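Side-chain contacts in GDNF family receptor alpha-3 (PDB 2GH0), which serves as a receptor for artemin, a survival factor for sensory and sympathetic peripheral neurons, whose binding leads to autophosphorylation and activation of RET: residues Gly64-Pro69 with Ala141-Ile146; Ser113-Phe118 with Thr148-Asn153; Glu34-Pro39 with Arg48-Phe53; His44-Gln49 with Asn88-Pro93. All coordinates share one frame; numbering follows the deposited sequence.

Contact 1: Gly64-Pro69 with Ala141-Ile146; sequences GLLLCP and AYLGLI
Leu66, on the last turn of helix 59-66, meets Leu143 and Ile146 with a single methyl, CD2. Its CG stands opposite the backbone N (chi1 -171°), which sends the branch out from the helix toward the other segment. There CD2 lies 3.5 Å from Leu143 CD2 and 3.4 Å from Ile146 CD1, both closer than usual for methyl carbons, so the methyl is pressed tightly onto the adjacent pair. The approaches differ: Leu66 and Ile146 meet tip to tip, whereas Leu66 and Leu143 slip past each other in opposite directions. A type I turn from Leu143 to Ile146, closed by Ile146 N to Leu143 O at 3.1 Å, sets these two partners close together where helix 135-143 gives way to loop. The pairing joins the first GDNF/GAS1 domain of this mainly helical, two-domain piece to the second, and Phe54 of helix 43-56 packs against all three side chains. Leu67 follows at the centre of an inverse gamma turn; its side chain leans on Phe154, and its carbonyl O accepts a bond from His202 ND1. Next along the chain, Cys68 is tied to Cys12 by a disulfide, while its O accepts from Arg81 NH1.

Contact 2: Ser113-Phe118 with Thr148-Asn153; sequences SRLVDF and TAMTPN
Arg114 lays its aliphatic CG against Thr148 CG2, at 4.3 Å, while its flat guanidinium leads on and binds Gly144 O through NH1. The other flat group of helix 109-121, the ring of Phe118, stacks on the ring of Phe185 and meets the Phe184 ring with the planes at about 90°. Leu115, three residues before Phe118, makes the main apolar contact: Met150 CE sits against the fork of its two methyls, 3.9 Å from Leu115 CD2 and 4.0 Å from Leu115 CD1. Met150 reaches this place because its chain folds at chi2 and again at chi3 (-89°), and the two side chains cross obliquely. The loop leading into strand 152-154, within the second GDNF/GAS1 domain, is shaped by an ST turn: Thr148 OG1 accepts from Met150 N at 2.9 Å, with a bent N-H...O angle of 132°, and is also bonded to Leu145 O. Thr151 OG1 then gives a bond of 2.8 Å to Thr148 O, tilted slightly from the carbonyl plane. Leu181 packs on Met150, and Arg102 and Phe106 of helix 98-106 pack on Leu115.

Contact 3: Glu34-Pro39 with Arg48-Phe53; sequences EACSGP and RQLLTF
Gln49 and Leu50 of helix 43-56 meet Ala35 and Cys36 at the end of helix 23-35, and Arg48, just before them, bends back along its own helix. Leu51 CB lies 3.4 Å above one face of the Arg48 guanidinium, toward its rim, and Arg48 NH2 donates to Thr52 OG1 at 3.2 Å with an N-H...O angle of 150°. Thr52 OG1 in turn donates to Arg48 O at 3.1 Å; that oxygen also takes Thr52 N, the two donors coming from opposite faces of the carbonyl. Gln49 makes the closest approach to the other segment through its aliphatic part: CG is 3.6 Å and CB 4.0 Å from Ala35 CB. A bend at chi2 (-57°) then leads the amide away, so the contact is made by methylene on methyl. Leu50 adds its branch point, CG, 4.3 Å from Cys36 SG, a sulfur held by the disulfide to Cys46. This corner belongs to the first GDNF/GAS1 domain, and Ser37 beside it is hydrogen-bonded to a polar side chain of another protein chain. Leu51 faces Leu110 and Arg114 of helix 109-121, and farther along Phe53 packs edge-to-face with Tyr32 of helix 23-35 and touches Leu65 of helix 59-66, so helix 43-56 packs against helices 23-35, 59-66 and 109-121.

Contact 4: His44-Gln49 with Asn88-Pro93; sequences HVCLRQ and NCALPP
Cys46 and Cys89 both hold their sulfur opposite the backbone N (chi1 169° and 177°), and these torsions bring the two side chains together between helix 43-56 and the short helix 87-90. Two disulfides of the cysteine-rich, helical GDNF/GAS1 fold thus lie against each other: Cys46 is bonded to Cys36 and Cys89 to Cys41, and no bond links one pair to the other. Their sulfurs nevertheless come within 3.5 Å, Cys46 SG to Cys89 SG. Cys89 SG also presses on the methylene of its neighbour, 3.4 Å from Cys46 CB, while Cys89 CB lies 4.1 Å from Cys46 SG. Ala90, next in the chain, continues the apolar surface, its CB 4.2 Å from Cys46 SG. The backbones come near as well, with Leu47 CA 5.9 Å from Ala90 CA, an approach consistent with the small side chain of Ala90. Leu50, one turn farther along helix 43-56, packs on Ala90 too. No hydrogen bond crosses between the segments, so sulfur and methyl packing carries the contact; one disulfide ties helix 43-56 to Cys36 at the end of helix 23-35, the other ties helix 87-90 to Cys41, just before helix 43-56. Leu47 extends its branch over the end of helix 87-90, where Ala90 O accepts a hydrogen bond from Arg43 NE. There Leu47 CD1 lies 3.8 Å from Ala90 CB and 3.3 Å from Ala90 O.

In the fold
Contacts 3 and 4 lie side by side, centres about 7 Å apart; they share Arg48 and Gln49 of helix 43-56 and are joined by the Cys36-Cys46 disulfide. Contacts 1 and 2 have centres about 12 Å apart, with Arg114 bonded to Gly144 between them, and their segments alternate along the chain. Contact 3 closes before contacts 1 and 2 open; its centre lies about 15 and 17 Å from theirs, and its Leu51 touches both. Contact 4 meets contact 2 through Leu91 and Thr151. The disulfide-bound corner of the first GDNF/GAS1 domain is thus continuous with the helices and loop of the second, consistent with the two domains forming one compact unit.

Contact 1: Gly64-Pro69 with Ala141-Ile146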
loop_
_atom_site.group_PDB
_atom_site.type_symbol
_atom_site.label_atom_id
_atom_site.label_comp_id
_atom_site.label_asym_id
_atom_site.label_seq_id
_atom_site.Cartn_x
_atom_site.Cartn_y
_atom_site.Cartn_z
ATOM N N GLY C 64 -20.042 21.607 -31.964
ATOM C CA GLY C 64 -19.193 20.668 -32.717
ATOM C C GLY C 64 -19.609 19.224 -32.411
ATOM O O GLY C 64 -19.671 18.367 -33.323
ATOM N N LEU C 65 -19.860 18.974 -31.145
ATOM C CA LEU C 65 -20.187 17.628 -30.680
ATOM C C LEU C 65 -21.495 17.136 -31.381
ATOM O O LEU C 65 -21.636 15.993 -31.879
ATOM C CB LEU C 65 -20.407 17.690 -29.157
ATOM C CG LEU C 65 -20.763 16.318 -28.556
ATOM C CD1 LEU C 65 -19.606 15.321 -28.716
ATOM C CD2 LEU C 65 -21.261 16.368 -27.090
ATOM N N LEU C 66 -22.488 17.997 -31.360
ATOM C CA LEU C 66 -23.820 17.571 -31.841
ATOM C C LEU C 66 -24.109 17.884 -33.287
ATOM O O LEU C 66 -24.719 17.028 -33.999
ATOM C CB LEU C 66 -24.848 18.224 -30.918
ATOM C CG LEU C 66 -26.307 17.736 -31.125
ATOM C CD1 LEU C 66 -26.405 16.264 -30.997
ATOM C CD2 LEU C 66 -27.224 18.434 -30.053
ATOM N N LEU C 67 -23.654 19.042 -33.781
ATOM C CA LEU C 67 -23.985 19.531 -35.152
ATOM C C LEU C 67 -22.868 19.193 -36.058
ATOM O O LEU C 67 -22.361 20.020 -36.780
ATOM C CB LEU C 67 -24.319 21.030 -35.203
ATOM C CG LEU C 67 -25.396 21.460 -34.185
ATOM C CD1 LEU C 67 -25.729 22.967 -34.182
ATOM C CD2 LEU C 67 -26.679 20.639 -34.326
ATOM N N CYS C 68 -22.527 17.908 -36.065
ATOM C CA CYS C 68 -21.313 17.465 -36.783
ATOM C C CYS C 68 -21.730 16.920 -38.138
ATOM O O CYS C 68 -22.866 16.304 -38.300
ATOM C CB CYS C 68 -20.522 16.442 -35.937
ATOM S SG CYS C 68 -21.535 15.046 -35.350
ATOM N N PRO C 69 -20.913 17.187 -39.158
ATOM C CA PRO C 69 -21.305 16.825 -40.516
ATOM C C PRO C 69 -20.996 15.353 -40.869
ATOM O O PRO C 69 -19.977 14.854 -40.419
ATOM C CB PRO C 69 -20.429 17.756 -41.367
ATOM C CG PRO C 69 -19.207 17.955 -40.579
ATOM C CD PRO C 69 -19.585 17.864 -39.107
ATOM N N ALA C 141 -30.418 28.524 -28.588
ATOM C CA ALA C 141 -31.786 28.288 -28.061
ATOM C C ALA C 141 -32.312 26.879 -28.381
ATOM O O ALA C 141 -32.975 26.229 -27.564
ATOM C CB ALA C 141 -32.743 29.321 -28.633
ATOM N N TYR C 142 -32.004 26.403 -29.577
ATOM C CA TYR C 142 -32.272 25.000 -29.959
ATOM C C TYR C 142 -31.557 24.021 -29.027
ATOM O O TYR C 142 -32.209 23.151 -28.427
ATOM C CB TYR C 142 -31.841 24.759 -31.408
ATOM C CG TYR C 142 -32.031 23.303 -31.850
ATOM C CD1 TYR C 142 -33.287 22.804 -32.191
ATOM C CD2 TYR C 142 -30.945 22.436 -31.912
ATOM C CE1 TYR C 142 -33.448 21.462 -32.605
ATOM C CE2 TYR C 142 -31.104 21.076 -32.322
ATOM C CZ TYR C 142 -32.382 20.611 -32.636
ATOM O OH TYR C 142 -32.451 19.249 -32.957
ATOM N N LEU C 143 -30.239 24.184 -28.840
ATOM C CA LEU C 143 -29.502 23.291 -27.944
ATOM C C LEU C 143 -29.925 23.408 -26.495
ATOM O O LEU C 143 -29.910 22.421 -25.759
ATOM C CB LEU C 143 -27.959 23.402 -28.101
ATOM C CG LEU C 143 -27.405 23.210 -29.549
ATOM C CD1 LEU C 143 -25.920 23.313 -29.416
ATOM C CD2 LEU C 143 -27.748 21.880 -30.056
ATOM N N GLY C 144 -30.380 24.583 -26.114
ATOM C CA GLY C 144 -31.006 24.844 -24.795
ATOM C C GLY C 144 -32.286 24.064 -24.479
ATOM O O GLY C 144 -32.747 24.059 -23.330
ATOM N N LEU C 145 -32.836 23.339 -25.457
ATOM C CA LEU C 145 -34.024 22.487 -25.179
ATOM C C LEU C 145 -33.619 21.035 -24.838
ATOM O O LEU C 145 -34.427 20.289 -24.290
ATOM C CB LEU C 145 -35.049 22.542 -26.360
ATOM C CG LEU C 145 -35.896 23.827 -26.380
ATOM C CD1 LEU C 145 -36.554 23.934 -27.742
ATOM C CD2 LEU C 145 -36.930 23.802 -25.298
ATOM N N ILE C 146 -32.339 20.696 -25.035
ATOM C CA ILE C 146 -31.870 19.330 -24.833
ATOM C C ILE C 146 -31.714 19.031 -23.354
ATOM O O ILE C 146 -31.048 19.782 -22.628
ATOM C CB ILE C 146 -30.602 19.060 -25.645
ATOM C CG1 ILE C 146 -30.933 19.173 -27.085
ATOM C CG2 ILE C 146 -30.156 17.599 -25.525
ATOM C CD1 ILE C 146 -29.789 19.163 -27.952
#

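Contact 2: Ser113-Phe118 with Thr148-Asn153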
loop_
_atom_site.group_PDB
_atom_site.type_symbol
_atom_site.label_atom_id
_atom_site.label_comp_id
_atom_site.label_asym_id
_atom_site.label_seq_id
_atom_site.Cartn_x
_atom_site.Cartn_y
_atom_site.Cartn_z
ATOM N N SER C 113 -39.392 28.532 -20.236
ATOM C CA SER C 113 -38.400 29.541 -20.613
ATOM C C SER C 113 -37.495 29.133 -21.808
ATOM O O SER C 113 -37.203 29.955 -22.691
ATOM C CB SER C 113 -37.581 29.883 -19.356
ATOM O OG SER C 113 -36.497 30.761 -19.614
ATOM N N ARG C 114 -37.047 27.874 -21.844
ATOM C CA ARG C 114 -36.228 27.375 -22.977
ATOM C C ARG C 114 -37.027 27.349 -24.242
ATOM O O ARG C 114 -36.490 27.648 -25.341
ATOM C CB ARG C 114 -35.649 26.015 -22.670
ATOM C CG ARG C 114 -34.761 26.086 -21.344
ATOM C CD ARG C 114 -33.440 26.869 -21.707
ATOM N NE ARG C 114 -32.588 27.069 -20.521
ATOM C CZ ARG C 114 -31.651 26.199 -20.146
ATOM N NH1 ARG C 114 -31.480 25.119 -20.868
ATOM N NH2 ARG C 114 -30.855 26.405 -19.079
ATOM N N LEU C 115 -38.310 26.987 -24.098
ATOM C CA LEU C 115 -39.209 26.931 -25.301
ATOM C C LEU C 115 -39.511 28.342 -25.789
ATOM O O LEU C 115 -39.490 28.590 -26.984
ATOM C CB LEU C 115 -40.505 26.154 -25.053
ATOM C CG LEU C 115 -41.381 25.921 -26.306
ATOM C CD1 LEU C 115 -40.702 25.075 -27.410
ATOM C CD2 LEU C 115 -42.718 25.306 -25.934
ATOM N N VAL C 116 -39.743 29.265 -24.870
ATOM C CA VAL C 116 -39.843 30.668 -25.273
ATOM C C VAL C 116 -38.597 31.164 -26.047
ATOM O O VAL C 116 -38.734 31.813 -27.089
ATOM C CB VAL C 116 -40.118 31.563 -24.116
ATOM C CG1 VAL C 116 -39.873 32.997 -24.500
ATOM C CG2 VAL C 116 -41.546 31.350 -23.645
ATOM N N ASP C 117 -37.391 30.870 -25.569
ATOM C CA ASP C 117 -36.281 31.421 -26.322
ATOM C C ASP C 117 -36.112 30.768 -27.682
ATOM O O ASP C 117 -35.670 31.439 -28.609
ATOM C CB ASP C 117 -34.966 31.590 -25.547
ATOM C CG ASP C 117 -34.623 30.441 -24.679
ATOM O OD1 ASP C 117 -34.370 29.361 -25.267
ATOM O OD2 ASP C 117 -34.437 30.662 -23.411
ATOM N N PHE C 118 -36.458 29.493 -27.824
ATOM C CA PHE C 118 -36.349 28.827 -29.133
ATOM C C PHE C 118 -37.349 29.481 -30.134
ATOM O O PHE C 118 -37.047 29.755 -31.326
ATOM C CB PHE C 118 -36.613 27.321 -28.935
ATOM C CG PHE C 118 -36.742 26.548 -30.233
ATOM C CD1 PHE C 118 -35.647 26.420 -31.088
ATOM C CD2 PHE C 118 -37.910 25.990 -30.591
ATOM C CE1 PHE C 118 -35.749 25.743 -32.265
ATOM C CE2 PHE C 118 -38.030 25.310 -31.821
ATOM C CZ PHE C 118 -36.954 25.195 -32.640
ATOM N N THR C 148 -34.716 18.970 -21.619
ATOM C CA THR C 148 -36.061 19.355 -21.154
ATOM C C THR C 148 -37.081 18.306 -21.613
ATOM O O THR C 148 -36.735 17.358 -22.324
ATOM C CB THR C 148 -36.508 20.713 -21.716
ATOM O OG1 THR C 148 -36.712 20.601 -23.150
ATOM C CG2 THR C 148 -35.523 21.849 -21.374
ATOM N N ALA C 149 -38.345 18.479 -21.240
ATOM C CA ALA C 149 -39.396 17.645 -21.808
ATOM C C ALA C 149 -39.472 17.808 -23.331
ATOM O O ALA C 149 -39.912 16.883 -24.030
ATOM C CB ALA C 149 -40.783 17.955 -21.163
ATOM N N MET C 150 -39.046 18.956 -23.865
ATOM C CA MET C 150 -39.113 19.175 -25.297
ATOM C C MET C 150 -37.789 18.916 -25.969
ATOM O O MET C 150 -37.381 19.746 -26.781
ATOM C CB MET C 150 -39.480 20.630 -25.619
ATOM C CG MET C 150 -40.791 21.120 -25.006
ATOM S SD MET C 150 -42.221 20.481 -25.803
ATOM C CE MET C 150 -42.594 21.620 -27.092
ATOM N N THR C 151 -37.150 17.765 -25.723
ATOM C CA THR C 151 -35.775 17.544 -26.260
ATOM C C THR C 151 -35.874 17.202 -27.724
ATOM O O THR C 151 -36.568 16.214 -28.073
ATOM C CB THR C 151 -35.017 16.398 -25.463
ATOM O OG1 THR C 151 -34.715 16.896 -24.166
ATOM C CG2 THR C 151 -33.715 15.950 -26.162
ATOM N N PRO C 152 -35.236 18.006 -28.598
ATOM C CA PRO C 152 -35.185 17.690 -30.020
ATOM C C PRO C 152 -34.015 16.759 -30.394
ATOM O O PRO C 152 -32.972 16.677 -29.640
ATOM C CB PRO C 152 -34.957 19.076 -30.648
ATOM C CG PRO C 152 -34.127 19.808 -29.698
ATOM C CD PRO C 152 -34.523 19.281 -28.317
ATOM N N ASN C 153 -34.111 16.063 -31.526
ATOM C CA ASN C 153 -32.931 15.254 -31.911
ATOM C C ASN C 153 -32.985 14.899 -33.392
ATOM O O ASN C 153 -34.038 14.963 -33.991
ATOM C CB ASN C 153 -32.911 13.930 -31.112
ATOM C CG ASN C 153 -31.560 13.169 -31.244
ATOM O OD1 ASN C 153 -30.501 13.800 -31.331
ATOM N ND2 ASN C 153 -31.620 11.799 -31.281
#

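Contact 3: Glu34-Pro39 with Arg48-Phe53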
loop_
_atom_site.group_PDB
_atom_site.type_symbol
_atom_site.label_atom_id
_atom_site.label_comp_id
_atom_site.label_asym_id
_atom_site.label_seq_id
_atom_site.Cartn_x
_atom_site.Cartn_y
_atom_site.Cartn_z
ATOM N N GLU C 34 -22.186 9.040 -18.524
ATOM C CA GLU C 34 -22.380 8.140 -17.375
ATOM C C GLU C 34 -23.847 8.071 -16.932
ATOM O O GLU C 34 -24.356 6.970 -16.648
ATOM C CB GLU C 34 -21.526 8.572 -16.175
ATOM C CG GLU C 34 -21.672 7.666 -14.955
ATOM C CD GLU C 34 -20.660 7.956 -13.859
ATOM O OE1 GLU C 34 -20.010 9.028 -13.879
ATOM O OE2 GLU C 34 -20.538 7.103 -12.944
ATOM N N ALA C 35 -24.463 9.235 -16.791
ATOM C CA ALA C 35 -25.888 9.363 -16.378
ATOM C C ALA C 35 -26.892 8.746 -17.376
ATOM O O ALA C 35 -27.956 8.305 -16.992
ATOM C CB ALA C 35 -26.227 10.798 -16.101
ATOM N N CYS C 36 -26.484 8.637 -18.632
ATOM C CA CYS C 36 -27.356 8.258 -19.707
ATOM C C CYS C 36 -27.082 6.858 -20.258
ATOM O O CYS C 36 -27.759 6.431 -21.196
ATOM C CB CYS C 36 -27.253 9.281 -20.824
ATOM S SG CYS C 36 -27.704 10.975 -20.391
ATOM N N SER C 37 -26.110 6.151 -19.681
ATOM C CA SER C 37 -25.748 4.793 -20.087
ATOM C C SER C 37 -26.658 3.688 -19.535
ATOM O O SER C 37 -27.162 3.755 -18.401
ATOM C CB SER C 37 -24.314 4.441 -19.589
ATOM O OG SER C 37 -23.369 5.275 -20.223
ATOM N N GLY C 38 -26.792 2.644 -20.352
ATOM C CA GLY C 38 -27.013 1.262 -19.838
ATOM C C GLY C 38 -28.468 0.985 -20.020
ATOM O O GLY C 38 -29.226 1.934 -20.284
ATOM N N PRO C 39 -28.886 -0.294 -19.893
ATOM C CA PRO C 39 -30.316 -0.515 -19.993
ATOM C C PRO C 39 -30.998 0.138 -18.790
ATOM O O PRO C 39 -32.199 0.426 -18.839
ATOM C CB PRO C 39 -30.445 -2.051 -19.923
ATOM C CG PRO C 39 -29.205 -2.518 -19.246
ATOM C CD PRO C 39 -28.138 -1.546 -19.641
ATOM N N ARG C 48 -30.881 15.914 -16.565
ATOM C CA ARG C 48 -30.243 16.974 -15.793
ATOM C C ARG C 48 -28.754 17.132 -16.210
ATOM O O ARG C 48 -28.246 18.250 -16.333
ATOM C CB ARG C 48 -30.299 16.629 -14.294
ATOM C CG ARG C 48 -29.621 17.650 -13.389
ATOM C CD ARG C 48 -30.306 19.029 -13.546
ATOM N NE ARG C 48 -29.488 19.923 -14.389
ATOM C CZ ARG C 48 -29.786 21.191 -14.671
ATOM N NH1 ARG C 48 -30.900 21.763 -14.196
ATOM N NH2 ARG C 48 -28.948 21.904 -15.390
ATOM N N GLN C 49 -28.087 16.019 -16.465
ATOM C CA GLN C 49 -26.656 16.090 -16.940
ATOM C C GLN C 49 -26.548 16.638 -18.360
ATOM O O GLN C 49 -25.558 17.311 -18.710
ATOM C CB GLN C 49 -25.965 14.721 -16.798
ATOM C CG GLN C 49 -25.818 14.275 -15.325
ATOM C CD GLN C 49 -25.039 15.342 -14.537
ATOM O OE1 GLN C 49 -23.916 15.684 -14.886
ATOM N NE2 GLN C 49 -25.670 15.919 -13.543
ATOM N N LEU C 50 -27.530 16.345 -19.208
ATOM C CA LEU C 50 -27.625 16.981 -20.546
ATOM C C LEU C 50 -27.800 18.503 -20.447
ATOM O O LEU C 50 -27.107 19.278 -21.158
ATOM C CB LEU C 50 -28.752 16.328 -21.407
ATOM C CG LEU C 50 -28.401 14.932 -21.960
ATOM C CD1 LEU C 50 -29.657 14.320 -22.481
ATOM C CD2 LEU C 50 -27.367 15.003 -23.115
ATOM N N LEU C 51 -28.698 18.940 -19.579
ATOM C CA LEU C 51 -28.945 20.364 -19.406
ATOM C C LEU C 51 -27.678 21.072 -18.957
ATOM O O LEU C 51 -27.323 22.144 -19.488
ATOM C CB LEU C 51 -30.060 20.597 -18.390
ATOM C CG LEU C 51 -31.498 20.397 -18.936
ATOM C CD1 LEU C 51 -32.416 20.339 -17.745
ATOM C CD2 LEU C 51 -31.915 21.505 -19.885
ATOM N N THR C 52 -26.991 20.472 -18.006
ATOM C CA THR C 52 -25.714 21.047 -17.496
ATOM C C THR C 52 -24.686 21.100 -18.593
ATOM O O THR C 52 -23.950 22.092 -18.716
ATOM C CB THR C 52 -25.186 20.198 -16.375
ATOM O OG1 THR C 52 -26.166 20.247 -15.329
ATOM C CG2 THR C 52 -23.855 20.717 -15.860
ATOM N N PHE C 53 -24.636 20.051 -19.410
ATOM C CA PHE C 53 -23.613 20.007 -20.457
ATOM C C PHE C 53 -23.774 21.207 -21.388
ATOM O O PHE C 53 -22.819 21.860 -21.700
ATOM C CB PHE C 53 -23.680 18.703 -21.316
ATOM C CG PHE C 53 -22.695 18.725 -22.473
ATOM C CD1 PHE C 53 -21.371 18.414 -22.244
ATOM C CD2 PHE C 53 -23.100 19.133 -23.761
ATOM C CE1 PHE C 53 -20.412 18.454 -23.267
ATOM C CE2 PHE C 53 -22.176 19.201 -24.826
ATOM C CZ PHE C 53 -20.806 18.864 -24.558
#

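Contact 4: His44-Gln49 with Asn88-Pro93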
loop_
_atom_site.group_PDB
_atom_site.type_symbol
_atom_site.label_atom_id
_atom_site.label_comp_id
_atom_site.label_asym_id
_atom_site.label_seq_id
_atom_site.Cartn_x
_atom_site.Cartn_y
_atom_site.Cartn_z
ATOM N N HIS C 44 -34.331 11.053 -15.381
ATOM C CA HIS C 44 -34.246 12.423 -14.859
ATOM C C HIS C 44 -32.803 12.881 -14.551
ATOM O O HIS C 44 -32.480 14.075 -14.653
ATOM C CB HIS C 44 -35.143 12.597 -13.640
ATOM C CG HIS C 44 -34.754 11.754 -12.470
ATOM N ND1 HIS C 44 -35.147 10.436 -12.328
ATOM C CD2 HIS C 44 -34.036 12.054 -11.359
ATOM C CE1 HIS C 44 -34.676 9.962 -11.186
ATOM N NE2 HIS C 44 -34.002 10.923 -10.576
ATOM N N VAL C 45 -31.948 11.936 -14.190
ATOM C CA VAL C 45 -30.558 12.271 -13.923
ATOM C C VAL C 45 -29.879 12.499 -15.268
ATOM O O VAL C 45 -29.142 13.432 -15.430
ATOM C CB VAL C 45 -29.832 11.177 -13.143
ATOM C CG1 VAL C 45 -28.377 11.593 -12.861
ATOM C CG2 VAL C 45 -30.551 10.930 -11.849
ATOM N N CYS C 46 -30.163 11.646 -16.241
ATOM C CA CYS C 46 -29.599 11.855 -17.612
ATOM C C CYS C 46 -29.997 13.214 -18.165
ATOM O O CYS C 46 -29.179 13.984 -18.688
ATOM C CB CYS C 46 -30.062 10.705 -18.504
ATOM S SG CYS C 46 -29.758 10.935 -20.280
ATOM N N LEU C 47 -31.276 13.553 -18.014
ATOM C CA LEU C 47 -31.789 14.818 -18.556
ATOM C C LEU C 47 -31.063 15.990 -17.867
ATOM O O LEU C 47 -30.687 16.945 -18.509
ATOM C CB LEU C 47 -33.313 14.881 -18.265
ATOM C CG LEU C 47 -34.359 14.646 -19.324
ATOM C CD1 LEU C 47 -33.896 14.051 -20.688
ATOM C CD2 LEU C 47 -35.704 14.077 -18.672
ATOM N N ARG C 48 -30.881 15.914 -16.565
ATOM C CA ARG C 48 -30.243 16.974 -15.793
ATOM C C ARG C 48 -28.754 17.132 -16.210
ATOM O O ARG C 48 -28.246 18.250 -16.333
ATOM C CB ARG C 48 -30.299 16.629 -14.294
ATOM C CG ARG C 48 -29.621 17.650 -13.389
ATOM C CD ARG C 48 -30.306 19.029 -13.546
ATOM N NE ARG C 48 -29.488 19.923 -14.389
ATOM C CZ ARG C 48 -29.786 21.191 -14.671
ATOM N NH1 ARG C 48 -30.900 21.763 -14.196
ATOM N NH2 ARG C 48 -28.948 21.904 -15.390
ATOM N N GLN C 49 -28.087 16.019 -16.465
ATOM C CA GLN C 49 -26.656 16.090 -16.940
ATOM C C GLN C 49 -26.548 16.638 -18.360
ATOM O O GLN C 49 -25.558 17.311 -18.710
ATOM C CB GLN C 49 -25.965 14.721 -16.798
ATOM C CG GLN C 49 -25.818 14.275 -15.325
ATOM C CD GLN C 49 -25.039 15.342 -14.537
ATOM O OE1 GLN C 49 -23.916 15.684 -14.886
ATOM N NE2 GLN C 49 -25.670 15.919 -13.543
ATOM N N ASN C 88 -32.199 6.947 -26.343
ATOM C CA ASN C 88 -32.810 5.736 -25.732
ATOM C C ASN C 88 -32.949 5.872 -24.222
ATOM O O ASN C 88 -33.723 5.169 -23.607
ATOM C CB ASN C 88 -32.005 4.484 -26.093
ATOM C CG ASN C 88 -32.135 4.127 -27.586
ATOM O OD1 ASN C 88 -33.196 4.309 -28.179
ATOM N ND2 ASN C 88 -31.065 3.618 -28.181
ATOM N N CYS C 89 -32.163 6.771 -23.631
ATOM C CA CYS C 89 -32.337 7.104 -22.251
ATOM C C CYS C 89 -33.134 8.373 -22.034
ATOM O O CYS C 89 -33.987 8.397 -21.140
ATOM C CB CYS C 89 -30.998 7.263 -21.526
ATOM S SG CYS C 89 -31.293 7.786 -19.803
ATOM N N ALA C 90 -32.801 9.429 -22.781
ATOM C CA ALA C 90 -33.314 10.784 -22.555
ATOM C C ALA C 90 -34.797 10.898 -22.931
ATOM O O ALA C 90 -35.513 11.705 -22.366
ATOM C CB ALA C 90 -32.519 11.798 -23.374
ATOM N N LEU C 91 -35.229 10.108 -23.896
ATOM C CA LEU C 91 -36.612 10.240 -24.427
ATOM C C LEU C 91 -37.504 9.111 -23.941
ATOM O O LEU C 91 -37.059 7.967 -23.889
ATOM C CB LEU C 91 -36.561 10.290 -25.951
ATOM C CG LEU C 91 -35.596 11.309 -26.588
ATOM C CD1 LEU C 91 -35.614 11.171 -28.126
ATOM C CD2 LEU C 91 -36.035 12.660 -26.199
ATOM N N PRO C 92 -38.788 9.428 -23.597
ATOM C CA PRO C 92 -39.795 8.427 -23.258
ATOM C C PRO C 92 -39.867 7.369 -24.337
ATOM O O PRO C 92 -39.692 7.682 -25.483
ATOM C CB PRO C 92 -41.093 9.240 -23.214
ATOM C CG PRO C 92 -40.651 10.598 -22.766
ATOM C CD PRO C 92 -39.328 10.801 -23.508
ATOM N N PRO C 93 -40.095 6.103 -23.968
ATOM C CA PRO C 93 -40.164 5.091 -25.047
ATOM C C PRO C 93 -41.483 5.151 -25.835
ATOM O O PRO C 93 -41.560 4.632 -26.967
ATOM C CB PRO C 93 -40.048 3.769 -24.291
ATOM C CG PRO C 93 -40.624 4.080 -22.927
ATOM C CD PRO C 93 -40.259 5.514 -22.629
#